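Local coordinates for protein transcriptional regulator, GntR family (Thermotoga maritima, PDB 3SXM) that probably binds specific DNA sequences to regulate transcription, the part present being its metal-binding FCD domain, here without metal, at the interface of chains A and B. Sequence-based numbering; all coordinates share one arbitrary frame. Chains: chain A/B, Transcriptional regulator, GntR family.

The interface of chains A and B. Residues chain A 10-11, 13-14; chain B 72, 74-75.
B:Asn72 reaches from the loop just before helix 73-91 of chain B onto the first helix of chain A (5-25), and its amide carries the polar part of this contact. The ND2 nitrogen gives two nearly straight hydrogen bonds, both close to the amide plane. One runs from B:Asn72 ND2 to the carboxylate oxygen OE1 of A:Glu13, 2.8 Å away, entering on the anti side and 22° out of the carboxylate plane. In the other, B:Asn72 ND2 lies 3.2 Å from the backbone O of A:Glu10, in the carbonyl plane and on a lone pair. A:Glu10 O also accepts from the hydroxyl OG1 of A:Thr14, one helical turn on, at 2.8 Å. The amide's oxygen is tied down within chain B: B:Asn72 OD1 accepts from the backbone N of B:Ile75 at 3.0 Å, from above the carbonyl plane, capping the first turn of the helix. With both ends held, the amide is fixed against flipping. An alanine in place of B:Asn72 would probably leave A:Glu13 OE1 without this partner and the start of helix 73-91 without its side-chain cap.

Flat groups also stack here. The A:Glu10 side chain stretches out alongside B:Asn72, running the opposite way, with carboxylate and amide planes 14° apart; A:Glu10 CG sits 3.7 Å from the amide carbon, B:Asn72 CG.

Apolar contact continues around A:Thr14. B:Leu74 crosses it at about a right angle and brings B:Leu74 CD2 to 3.8 Å from A:Thr14 CB, while A:Thr11 lies at the margin. The patch is one part of a two-fold symmetric interface between identical chains, so a twin exists with the chains exchanged; the coordinates alone do not prove that this dimer forms in solution. With A:Thr14 OG1 beside its own backbone N (chi1 -58°), the hydroxyl oxygen comes to rest 3.4 Å from B:Ile75 CG1.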
ATOM      1  N   GLU A  10      -6.547  10.849   5.145  1.00 12.88           N
ATOM      2  CA  GLU A  10      -5.402  10.436   4.326  1.00 12.72           C
ATOM      3  C   GLU A  10      -4.542   9.495   5.120  1.00 12.64           C
ATOM      4  O   GLU A  10      -3.973   8.540   4.569  1.00 13.22           O
ATOM      5  CB  GLU A  10      -4.540  11.596   3.833  1.00 13.32           C
ATOM      6  CG  GLU A  10      -5.125  12.398   2.711  1.00 15.25           C
ATOM      7  CD  GLU A  10      -4.240  13.560   2.297  1.00 17.57           C
ATOM      8  OE1 GLU A  10      -3.264  13.842   3.029  1.00 24.38           O
ATOM      9  OE2 GLU A  10      -4.556  14.208   1.292  1.00 20.48           O
ATOM     10  N   THR A  11      -4.373   9.770   6.391  1.00 12.71           N
ATOM     11  CA  THR A  11      -3.537   8.956   7.278  1.00 10.52           C
ATOM     12  C   THR A  11      -4.121   7.553   7.417  1.00 14.13           C
ATOM     13  O   THR A  11      -3.416   6.557   7.256  1.00 12.95           O
ATOM     14  CB  THR A  11      -3.417   9.654   8.684  1.00 10.78           C
ATOM     15  OG1 THR A  11      -2.902  10.970   8.551  1.00 13.21           O
ATOM     16  CG2 THR A  11      -2.461   8.883   9.532  1.00 13.66           C
ATOM     17  N   GLU A  13      -6.289   6.051   5.444  1.00 12.69           N
ATOM     18  CA  GLU A  13      -6.311   5.342   4.156  1.00 11.71           C
ATOM     19  C   GLU A  13      -4.906   4.793   3.884  1.00 12.42           C
ATOM     20  O   GLU A  13      -4.791   3.669   3.375  1.00 11.88           O
ATOM     21  CB  GLU A  13      -6.743   6.247   3.032  1.00 13.05           C
ATOM     22  CG  GLU A  13      -6.706   5.560   1.668  1.00 15.95           C
ATOM     23  CD  GLU A  13      -7.284   6.389   0.538  1.00 15.94           C
ATOM     24  OE1 GLU A  13      -7.000   7.616   0.457  1.00 19.95           O
ATOM     25  OE2 GLU A  13      -8.073   5.837  -0.266  1.00 17.91           O
ATOM     26  N   THR A  14      -3.863   5.579   4.172  1.00 11.15           N
ATOM     27  CA  THR A  14      -2.487   5.093   3.999  1.00 10.20           C
ATOM     28  C   THR A  14      -2.214   3.898   4.877  1.00 11.24           C
ATOM     29  O   THR A  14      -1.578   2.909   4.445  1.00 12.01           O
ATOM     30  CB  THR A  14      -1.468   6.231   4.229  1.00 11.90           C
ATOM     31  OG1 THR A  14      -1.762   7.282   3.316  1.00 12.78           O
ATOM     32  CG2 THR A  14      -0.057   5.762   4.032  1.00 12.58           C
TER
ATOM     33  N   ASN B  72      -4.985  11.401  -2.509  1.00 16.15           N
ATOM     34  CA  ASN B  72      -4.445  11.275  -1.161  1.00 14.44           C
ATOM     35  C   ASN B  72      -3.028  11.833  -1.192  1.00 15.20           C
ATOM     36  O   ASN B  72      -2.118  11.212  -1.758  1.00 14.66           O
ATOM     37  CB  ASN B  72      -4.480   9.809  -0.727  1.00 14.04           C
ATOM     38  CG  ASN B  72      -3.933   9.598   0.665  1.00 14.42           C
ATOM     39  OD1 ASN B  72      -2.958  10.236   1.092  1.00 13.91           O
ATOM     40  ND2 ASN B  72      -4.597   8.724   1.405  1.00 13.96           N
ATOM     41  N   LEU B  74      -0.757  12.199   0.968  1.00 13.37           N
ATOM     42  CA  LEU B  74       0.266  11.388   1.642  1.00 12.92           C
ATOM     43  C   LEU B  74       0.730  10.245   0.742  1.00 15.40           C
ATOM     44  O   LEU B  74       1.920  10.001   0.607  1.00 14.67           O
ATOM     45  CB  LEU B  74      -0.244  10.868   3.020  1.00 14.71           C
ATOM     46  CG  LEU B  74       0.754  10.001   3.811  1.00 14.48           C
ATOM     47  CD1 LEU B  74       2.026  10.771   4.002  1.00 15.30           C
ATOM     48  CD2 LEU B  74       0.134   9.606   5.152  1.00 14.49           C
ATOM     49  N   ILE B  75      -0.211   9.560   0.125  1.00 12.75           N
ATOM     50  CA  ILE B  75       0.150   8.476  -0.804  1.00 11.46           C
ATOM     51  C   ILE B  75       0.968   9.040  -1.967  1.00 14.33           C
ATOM     52  O   ILE B  75       1.992   8.460  -2.384  1.00 13.10           O
ATOM     53  CB  ILE B  75      -1.084   7.696  -1.263  1.00 11.60           C
ATOM     54  CG1 ILE B  75      -1.672   6.927  -0.074  1.00 12.63           C
ATOM     55  CG2 ILE B  75      -0.717   6.680  -2.369  1.00 13.49           C
ATOM     56  CD1 ILE B  75      -2.954   6.122  -0.361  1.00 14.26           C
TER